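Long-range contacts in prophenoloxidase b (Marsupenaeus japonicus, PDB 3WKY), which is the proenzyme of a haemolymph phenoloxidase, a type 3 copper protein that, once activated, probably oxidises monophenols and o-diphenols: residues L17-R28 with S458-D469; A45-L53 with V99-V107. All coordinates share one frame; numbering follows the deposited sequence. Where two conformers were deposited one is given.

Contact 1 (L17-R28 with S458-D469); sequences LPYESTSTLADR and SSGIDFRLKRDD. With NAG (2-acetamido-2-deoxy-beta-D-glucopyranose), chain C; NAG (2-acetamido-2-deoxy-beta-D-glucopyranose), chain B; EDO (1,2-ethanediol), chain L.
The loop joining strands 445-456 and 472-481 of the ig-like domain of this hemocyanin-type fold is met here by residues 17-28, the turn at 17-20 and the start of helix 22-29, near the N-terminus. Leu-17 N donates to Ser-459 O at 2.9 Å in a nearly straight bond (176°). The CD2 branch of Leu-17 lies over the same loop backbone, 3.6 Å from Ser-458 O. CD of Pro-18 rests on Gly-460 O.

Waters carry much of the next layer. One links Tyr-19 N to Gly-460 O. Another joins Glu-20 OE2 to Asp-462 N, and through it the loop amide reaches the carboxylate. Glu-20 OE2 also lies 3.7 Å from Asp-462 CB, with the two carboxylate planes close to perpendicular.

Arg-464 is held flat from its own side of the contact. Its NE and NH2 both grip Arg-467 O in the guanidinium plane, and its NH1 forms a salt bridge with Asp-462 OD2 at 2.6 Å. CG of Arg-28 sits over one face of this guanidinium, 3.9 Å from NH1. The Arg-28 chain bends at chi2 (-59°) and sends NE to O7 of a glycan N-acetylglucosamine at 2.6 Å. Farther out, in the conformer given, Asp-27 pairs with Arg-467, though the approach is too short to be trusted in detail.

The two neighbouring arginines, Arg-28 and Arg-464, thus turn their polar edges to different acceptors. Their like charges are probably eased mainly by the Asp-462 carboxylate, while the acetamido carbonyl takes the N-H of Arg-28.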
# COMPACT_ATOMS: atom_id res chain seq x y z
N LEU A 17 -49.46 -13.88 13.87
CA LEU A 17 -48.87 -13.32 15.09
C LEU A 17 -47.67 -14.12 15.61
O LEU A 17 -47.69 -14.59 16.74
CB LEU A 17 -49.95 -13.22 16.19
CG LEU A 17 -51.23 -12.47 15.81
CD1 LEU A 17 -52.20 -12.42 16.99
CD2 LEU A 17 -50.95 -11.06 15.29
N PRO A 18 -46.63 -14.28 14.77
CA PRO A 18 -45.54 -15.20 15.13
C PRO A 18 -44.70 -14.75 16.33
O PRO A 18 -43.99 -15.59 16.90
CB PRO A 18 -44.68 -15.24 13.85
CG PRO A 18 -44.99 -13.97 13.14
CD PRO A 18 -46.43 -13.67 13.44
N TYR A 19 -44.77 -13.48 16.71
CA TYR A 19 -44.00 -13.01 17.87
C TYR A 19 -44.82 -13.07 19.16
O TYR A 19 -44.32 -12.72 20.23
CB TYR A 19 -43.51 -11.59 17.66
CG TYR A 19 -42.56 -11.42 16.49
CD1 TYR A 19 -41.22 -11.77 16.61
CD2 TYR A 19 -43.00 -10.90 15.28
CE1 TYR A 19 -40.34 -11.61 15.54
CE2 TYR A 19 -42.14 -10.73 14.22
CZ TYR A 19 -40.81 -11.09 14.35
OH TYR A 19 -39.95 -10.92 13.29
N GLU A 20 -46.08 -13.49 19.06
CA GLU A 20 -46.92 -13.57 20.25
C GLU A 20 -46.99 -15.00 20.75
O GLU A 20 -46.64 -15.94 20.03
CB GLU A 20 -48.33 -13.03 19.96
CG GLU A 20 -48.36 -11.59 19.44
CD GLU A 20 -47.85 -10.57 20.44
OE1 GLU A 20 -47.84 -10.87 21.65
OE2 GLU A 20 -47.48 -9.45 20.03
N SER A 21 -47.40 -15.18 22.00
CA SER A 21 -47.54 -16.52 22.57
C SER A 21 -48.66 -17.27 21.87
O SER A 21 -49.52 -16.67 21.23
CB SER A 21 -47.85 -16.44 24.06
OG SER A 21 -49.16 -15.93 24.26
N THR A 22 -48.63 -18.60 21.99
CA THR A 22 -49.70 -19.43 21.47
C THR A 22 -51.02 -19.07 22.16
O THR A 22 -52.09 -19.07 21.54
CB THR A 22 -49.40 -20.92 21.68
OG1 THR A 22 -48.09 -21.21 21.17
CG2 THR A 22 -50.43 -21.79 20.96
N SER A 23 -50.95 -18.74 23.45
CA SER A 23 -52.14 -18.33 24.20
C SER A 23 -52.79 -17.08 23.62
O SER A 23 -54.02 -17.02 23.48
CB SER A 23 -51.80 -18.11 25.68
OG SER A 23 -51.45 -19.33 26.31
N THR A 24 -51.98 -16.08 23.27
CA THR A 24 -52.49 -14.85 22.69
C THR A 24 -53.15 -15.11 21.34
O THR A 24 -54.20 -14.54 21.02
CB THR A 24 -51.36 -13.81 22.49
OG1 THR A 24 -50.81 -13.44 23.76
CG2 THR A 24 -51.88 -12.56 21.80
N LEU A 25 -52.53 -15.98 20.55
CA LEU A 25 -53.07 -16.30 19.23
C LEU A 25 -54.38 -17.08 19.39
O LEU A 25 -55.37 -16.80 18.71
CB LEU A 25 -52.06 -17.12 18.43
CG LEU A 25 -52.52 -17.60 17.05
CD1 LEU A 25 -52.68 -16.43 16.08
CD2 LEU A 25 -51.55 -18.64 16.49
N ALA A 26 -54.37 -18.06 20.29
CA ALA A 26 -55.52 -18.92 20.51
C ALA A 26 -56.72 -18.13 21.03
O ALA A 26 -57.85 -18.34 20.61
CB ALA A 26 -55.17 -20.03 21.45
N ASP A 27 -56.45 -17.21 21.96
CA ASP A 27 -57.51 -16.37 22.51
C ASP A 27 -58.18 -15.54 21.43
O ASP A 27 -59.40 -15.43 21.39
CB ASP A 27 -56.97 -15.46 23.60
CG ASP A 27 -57.98 -14.42 24.04
OD1 ASP A 27 -58.93 -14.79 24.77
OD2 ASP A 27 -57.84 -13.24 23.65
N ARG A 28 -57.37 -14.95 20.55
CA ARG A 28 -57.87 -14.10 19.49
C ARG A 28 -58.66 -14.92 18.47
O ARG A 28 -59.64 -14.44 17.91
CB ARG A 28 -56.70 -13.38 18.81
CG ARG A 28 -56.95 -11.91 18.51
CD ARG A 28 -58.14 -11.73 17.61
NE ARG A 28 -58.26 -10.38 17.08
CZ ARG A 28 -59.01 -9.43 17.62
NH1 ARG A 28 -59.70 -9.67 18.72
NH2 ARG A 28 -59.06 -8.23 17.05
N SER A 458 -51.92 -6.58 10.23
CA SER A 458 -52.38 -7.02 11.54
C SER A 458 -52.42 -8.54 11.71
O SER A 458 -52.60 -9.05 12.81
CB SER A 458 -53.73 -6.38 11.87
OG SER A 458 -53.55 -5.00 12.13
N SER A 459 -52.24 -9.27 10.61
CA SER A 459 -52.08 -10.71 10.70
C SER A 459 -50.69 -11.03 11.23
O SER A 459 -50.45 -12.13 11.74
CB SER A 459 -52.26 -11.35 9.33
OG SER A 459 -51.65 -10.54 8.33
N GLY A 460 -49.77 -10.07 11.11
CA GLY A 460 -48.39 -10.32 11.49
C GLY A 460 -47.97 -9.68 12.80
O GLY A 460 -47.19 -10.25 13.56
N ILE A 461 -48.47 -8.47 13.04
CA ILE A 461 -48.15 -7.70 14.23
C ILE A 461 -49.42 -7.39 15.00
O ILE A 461 -50.40 -6.90 14.42
CB ILE A 461 -47.49 -6.36 13.86
CG1 ILE A 461 -46.15 -6.60 13.15
CG2 ILE A 461 -47.29 -5.51 15.10
CD1 ILE A 461 -45.58 -5.34 12.51
N ASP A 462 -49.40 -7.65 16.30
CA ASP A 462 -50.52 -7.33 17.17
C ASP A 462 -50.41 -5.89 17.64
O ASP A 462 -49.62 -5.58 18.53
CB ASP A 462 -50.52 -8.28 18.38
CG ASP A 462 -51.83 -8.23 19.16
OD1 ASP A 462 -52.64 -7.30 18.93
OD2 ASP A 462 -52.04 -9.12 20.01
N PHE A 463 -51.21 -5.00 17.06
CA PHE A 463 -51.15 -3.58 17.39
C PHE A 463 -52.05 -3.17 18.57
O PHE A 463 -52.10 -1.99 18.93
CB PHE A 463 -51.48 -2.72 16.17
CG PHE A 463 -50.39 -2.69 15.12
CD1 PHE A 463 -49.33 -1.80 15.23
CD2 PHE A 463 -50.46 -3.53 14.02
CE1 PHE A 463 -48.34 -1.76 14.25
CE2 PHE A 463 -49.47 -3.49 13.04
CZ PHE A 463 -48.41 -2.60 13.16
N ARG A 464 -52.75 -4.13 19.16
CA ARG A 464 -53.61 -3.85 20.31
C ARG A 464 -52.81 -3.43 21.54
O ARG A 464 -51.74 -3.98 21.82
CB ARG A 464 -54.45 -5.08 20.68
CG ARG A 464 -55.52 -5.46 19.66
CD ARG A 464 -55.54 -6.96 19.43
NE ARG A 464 -56.18 -7.72 20.50
CZ ARG A 464 -55.73 -8.88 20.98
NH1 ARG A 464 -54.62 -9.42 20.50
NH2 ARG A 464 -56.40 -9.50 21.94
N LEU A 465 -53.33 -2.45 22.27
CA LEU A 465 -52.78 -2.09 23.57
C LEU A 465 -53.28 -3.10 24.60
O LEU A 465 -52.51 -3.64 25.39
CB LEU A 465 -53.20 -0.68 23.95
CG LEU A 465 -52.43 0.41 23.20
CD1 LEU A 465 -53.05 1.78 23.42
CD2 LEU A 465 -50.97 0.41 23.64
N LYS A 466 -54.58 -3.36 24.56
CA LYS A 466 -55.18 -4.37 25.41
C LYS A 466 -56.15 -5.26 24.64
O LYS A 466 -56.55 -4.92 23.52
CB LYS A 466 -55.87 -3.73 26.61
CG LYS A 466 -54.92 -3.44 27.76
CD LYS A 466 -55.54 -2.53 28.80
CE LYS A 466 -54.72 -2.59 30.07
NZ LYS A 466 -55.12 -1.58 31.09
N ARG A 467 -56.50 -6.38 25.26
CA ARG A 467 -57.25 -7.47 24.63
C ARG A 467 -58.41 -7.07 23.71
O ARG A 467 -58.55 -7.60 22.61
CB ARG A 467 -57.76 -8.42 25.71
CG ARG A 467 -58.44 -9.65 25.17
CD ARG A 467 -58.94 -10.55 26.28
NE ARG A 467 -59.34 -11.85 25.76
CZ ARG A 467 -60.48 -12.07 25.11
NH1 ARG A 467 -61.34 -11.08 24.90
NH2 ARG A 467 -60.76 -13.29 24.66
N ASP A 468 -59.23 -6.13 24.16
CA ASP A 468 -60.48 -5.85 23.47
C ASP A 468 -60.38 -4.78 22.39
O ASP A 468 -61.37 -4.49 21.72
CB ASP A 468 -61.57 -5.49 24.48
CG ASP A 468 -61.97 -6.67 25.35
OD1 ASP A 468 -62.21 -7.76 24.79
OD2 ASP A 468 -62.02 -6.51 26.59
N ASP A 469 -59.19 -4.21 22.20
CA ASP A 469 -58.99 -3.20 21.17
C ASP A 469 -59.24 -3.78 19.79
O ASP A 469 -58.88 -4.92 19.50
CB ASP A 469 -57.58 -2.62 21.23
CG ASP A 469 -57.30 -1.92 22.54
OD1 ASP A 469 -58.27 -1.51 23.21
OD2 ASP A 469 -56.10 -1.78 22.89
C1 NAG C . -59.31 -10.64 12.24
C2 NAG C . -59.10 -11.32 13.59
C3 NAG C . -60.28 -12.21 13.98
C4 NAG C . -61.59 -11.47 13.79
C5 NAG C . -61.67 -10.84 12.40
C6 NAG C . -62.96 -10.04 12.23
C7 NAG C . -56.85 -11.66 14.38
C8 NAG C . -55.68 -12.59 14.56
N2 NAG C . -57.85 -12.07 13.61
O3 NAG C . -60.15 -12.58 15.33
O4 NAG C . -62.67 -12.36 13.98
O5 NAG C . -60.56 -9.99 12.19
O6 NAG C . -63.01 -9.03 13.22
O7 NAG C . -56.85 -10.57 14.94
C1 NAG B . -56.68 -7.34 9.10
C2 NAG B . -58.21 -7.47 9.09
C3 NAG B . -58.70 -8.06 10.40
C4 NAG B . -58.02 -9.40 10.69
C5 NAG B . -56.52 -9.43 10.39
C6 NAG B . -56.16 -10.85 9.97
C7 NAG B . -59.54 -5.81 7.84
C8 NAG B . -59.96 -4.38 7.79
N2 NAG B . -58.84 -6.17 8.92
O3 NAG B . -60.10 -8.23 10.33
O4 NAG B . -58.22 -9.71 12.05
O5 NAG B . -56.08 -8.60 9.33
O6 NAG B . -55.50 -11.55 11.00
O7 NAG B . -59.83 -6.59 6.93
C1 EDO L . -53.30 -7.37 15.20
O1 EDO L . -53.53 -5.95 15.03
C2 EDO L . -54.60 -8.19 15.22
O2 EDO L . -55.27 -7.97 16.47
O HOH W 1 -46.65 -11.08 16.01
O HOH W 2 -46.93 -8.75 17.42
O HOH W 3 -47.96 -7.16 21.17

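Contact 2 (A45-L53 with V99-V107); sequences AVTVLDPEL and VAIMVKDHV
Thr-47 meets three groups of the 99-107 segment at once. Its N donates to Asp-105 OD2 at 3.0 Å, on the anti side of the carboxylate. Its hydroxyl OG1 donates to Met-102 O at 2.7 Å, near the end of the helix. His-106 NE2 then reaches back to Thr-47 O at 2.8 Å and to Thr-47 OG1 at 3.1 Å. Both acceptors lie near the imidazole plane, although the N-H to Thr-47 O is bent (134°). The chi1 of Thr-47 (55°) sets OG1 between its backbone N and carbonyl carbon, where Met-102 O and the imidazole can both reach it.

CB of Leu-49 covers one face of the His-106 ring, 4.0 Å from the ring centroid, in a CH-pi contact. An alanine in place of His-106 would probably leave Thr-47 O and OG1 without this donor and open a gap beside Leu-49 CB.

Met-102 extends from the helix and bends at chi3 (-60°). Its SD accepts a weak bond from Asp-50 N at 3.5 Å, and its CG packs against Leu-49 CD1. CD2 of Leu-53 meets the same sulfur, while its CD1 touches Val-99 CG1 at 3.7 Å.

The second shell fixes these groups. A water donates to both Thr-47 OG1 and Ile-101 O and accepts from Asp-105 N. Val-86 of helix 74-89 packs on both Leu-53 and Val-99. The arrangement is strand-on-helix packing in the all-alpha domain: strand 45-47, paired antiparallel with strand 36-38, and the loop after it pack on the last part of helix 93-103 and the residues that follow.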
# COMPACT_ATOMS: atom_id res chain seq x y z
N ALA A 45 -47.93 -18.10 30.71
CA ALA A 45 -48.65 -19.23 30.15
C ALA A 45 -47.99 -19.71 28.86
O ALA A 45 -47.88 -18.97 27.88
CB ALA A 45 -50.11 -18.87 29.90
N VAL A 46 -47.55 -20.96 28.88
CA VAL A 46 -46.87 -21.59 27.76
C VAL A 46 -47.41 -23.01 27.68
O VAL A 46 -47.77 -23.59 28.70
CB VAL A 46 -45.34 -21.55 28.00
CG1 VAL A 46 -44.66 -22.82 27.55
CG2 VAL A 46 -44.72 -20.32 27.33
N THR A 47 -47.53 -23.56 26.47
CA THR A 47 -48.04 -24.92 26.32
C THR A 47 -47.09 -25.91 26.96
O THR A 47 -45.89 -25.68 27.02
CB THR A 47 -48.19 -25.33 24.84
OG1 THR A 47 -46.93 -25.16 24.17
CG2 THR A 47 -49.26 -24.50 24.15
N VAL A 48 -47.64 -27.02 27.46
CA VAL A 48 -46.81 -28.11 27.93
C VAL A 48 -46.31 -28.86 26.71
O VAL A 48 -47.09 -29.21 25.83
CB VAL A 48 -47.60 -29.08 28.84
CG1 VAL A 48 -46.69 -30.21 29.31
CG2 VAL A 48 -48.19 -28.34 30.03
N LEU A 49 -45.01 -29.11 26.66
CA LEU A 49 -44.45 -29.87 25.55
C LEU A 49 -44.32 -31.35 25.93
O LEU A 49 -43.46 -31.72 26.73
CB LEU A 49 -43.08 -29.30 25.14
CG LEU A 49 -42.41 -29.99 23.94
CD1 LEU A 49 -43.34 -29.96 22.74
CD2 LEU A 49 -41.08 -29.33 23.61
N ASP A 50 -45.20 -32.17 25.36
CA ASP A 50 -45.17 -33.62 25.57
C ASP A 50 -43.78 -34.18 25.31
O ASP A 50 -43.21 -33.94 24.24
CB ASP A 50 -46.16 -34.31 24.64
CG ASP A 50 -47.60 -34.19 25.11
OD1 ASP A 50 -47.88 -33.37 26.01
OD2 ASP A 50 -48.46 -34.92 24.56
N PRO A 51 -43.22 -34.92 26.28
CA PRO A 51 -41.92 -35.58 26.10
C PRO A 51 -41.85 -36.45 24.84
O PRO A 51 -40.78 -36.58 24.25
CB PRO A 51 -41.81 -36.46 27.35
CG PRO A 51 -42.55 -35.70 28.39
CD PRO A 51 -43.68 -34.99 27.68
N GLU A 52 -42.98 -37.03 24.45
CA GLU A 52 -43.05 -37.87 23.25
C GLU A 52 -42.82 -37.04 21.99
O GLU A 52 -42.18 -37.50 21.04
CB GLU A 52 -44.40 -38.58 23.17
CG GLU A 52 -44.68 -39.56 24.30
CD GLU A 52 -46.05 -40.21 24.17
OE1 GLU A 52 -46.33 -40.79 23.10
OE2 GLU A 52 -46.83 -40.14 25.14
N LEU A 53 -43.36 -35.83 21.98
CA LEU A 53 -43.15 -34.90 20.87
C LEU A 53 -41.71 -34.40 20.87
O LEU A 53 -41.04 -34.41 19.84
CB LEU A 53 -44.12 -33.73 20.95
CG LEU A 53 -44.03 -32.71 19.81
CD1 LEU A 53 -44.18 -33.40 18.46
CD2 LEU A 53 -45.08 -31.62 19.98
N VAL A 99 -49.61 -30.57 16.65
CA VAL A 99 -48.17 -30.53 16.90
C VAL A 99 -47.64 -29.10 16.80
O VAL A 99 -46.84 -28.66 17.63
CB VAL A 99 -47.40 -31.47 15.95
CG1 VAL A 99 -45.91 -31.19 16.00
CG2 VAL A 99 -47.68 -32.92 16.30
N ALA A 100 -48.11 -28.37 15.79
CA ALA A 100 -47.77 -26.96 15.60
C ALA A 100 -48.13 -26.13 16.83
O ALA A 100 -47.27 -25.43 17.38
CB ALA A 100 -48.47 -26.40 14.37
N ILE A 101 -49.39 -26.20 17.25
CA ILE A 101 -49.87 -25.47 18.42
C ILE A 101 -49.07 -25.79 19.68
O ILE A 101 -48.74 -24.89 20.46
CB ILE A 101 -51.37 -25.76 18.68
CG1 ILE A 101 -52.23 -25.14 17.58
CG2 ILE A 101 -51.80 -25.22 20.04
CD1 ILE A 101 -52.14 -23.63 17.52
N MET A 102 -48.73 -27.06 19.88
CA MET A 102 -47.98 -27.48 21.06
C MET A 102 -46.53 -26.97 21.06
O MET A 102 -46.01 -26.58 22.11
CB MET A 102 -47.99 -29.00 21.21
CG MET A 102 -47.23 -29.50 22.44
SD MET A 102 -47.46 -31.26 22.80
CE MET A 102 -49.23 -31.30 23.06
N VAL A 103 -45.90 -26.98 19.90
CA VAL A 103 -44.46 -26.68 19.81
C VAL A 103 -44.17 -25.19 19.66
O VAL A 103 -43.05 -24.74 19.91
CB VAL A 103 -43.80 -27.49 18.67
CG1 VAL A 103 -44.03 -26.82 17.33
CG2 VAL A 103 -42.32 -27.65 18.92
N LYS A 104 -45.18 -24.42 19.26
CA LYS A 104 -45.01 -23.02 18.90
C LYS A 104 -44.35 -22.15 19.97
O LYS A 104 -43.54 -21.28 19.64
CB LYS A 104 -46.35 -22.41 18.50
CG LYS A 104 -46.28 -20.97 18.07
CD LYS A 104 -47.66 -20.42 17.78
CE LYS A 104 -47.59 -19.13 17.00
NZ LYS A 104 -47.26 -17.92 17.80
N ASP A 105 -44.68 -22.38 21.24
CA ASP A 105 -44.09 -21.61 22.34
C ASP A 105 -42.63 -21.95 22.61
O ASP A 105 -41.96 -21.25 23.35
CB ASP A 105 -44.88 -21.84 23.64
CG ASP A 105 -46.15 -21.02 23.71
OD1 ASP A 105 -46.17 -19.88 23.20
OD2 ASP A 105 -47.14 -21.52 24.29
N HIS A 106 -42.14 -23.04 22.02
CA HIS A 106 -40.86 -23.61 22.40
C HIS A 106 -39.80 -23.54 21.31
O HIS A 106 -38.66 -23.97 21.53
CB HIS A 106 -41.07 -25.06 22.83
CG HIS A 106 -42.12 -25.22 23.88
ND1 HIS A 106 -41.83 -25.18 25.23
CD2 HIS A 106 -43.46 -25.38 23.78
CE1 HIS A 106 -42.95 -25.33 25.92
NE2 HIS A 106 -43.95 -25.44 25.06
N VAL A 107 -40.17 -23.01 20.15
CA VAL A 107 -39.25 -22.91 19.02
C VAL A 107 -39.10 -21.47 18.57
O VAL A 107 -40.02 -20.66 18.72
CB VAL A 107 -39.73 -23.75 17.81
CG1 VAL A 107 -39.57 -25.23 18.08
CG2 VAL A 107 -41.17 -23.42 17.48
O HOH W 4 -48.95 -19.64 25.10
O HOH W 5 -47.14 -23.44 21.91

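In the fold
Contacts 1 and 2 adjoin, with centres about 18 Å apart. Residues 17-28 lie between the ig-like loop of contact 1 and the helix end of contact 2. Asp-105 joins the two: its OD1 probably accepts from Thr-22 N at 3.0 Å, while its other oxygen serves contact 2. Lys-104 also reaches over, its NZ 3.1 Å from Glu-20 O. In sequence, contact 2 falls wholly within the long span between the two segments of contact 1. Both lie on the same side of the chain's centre, about 30 and 32 Å from it. Neither includes a residue of the dicopper-dioxygen pocket; they join peripheral parts of the fold.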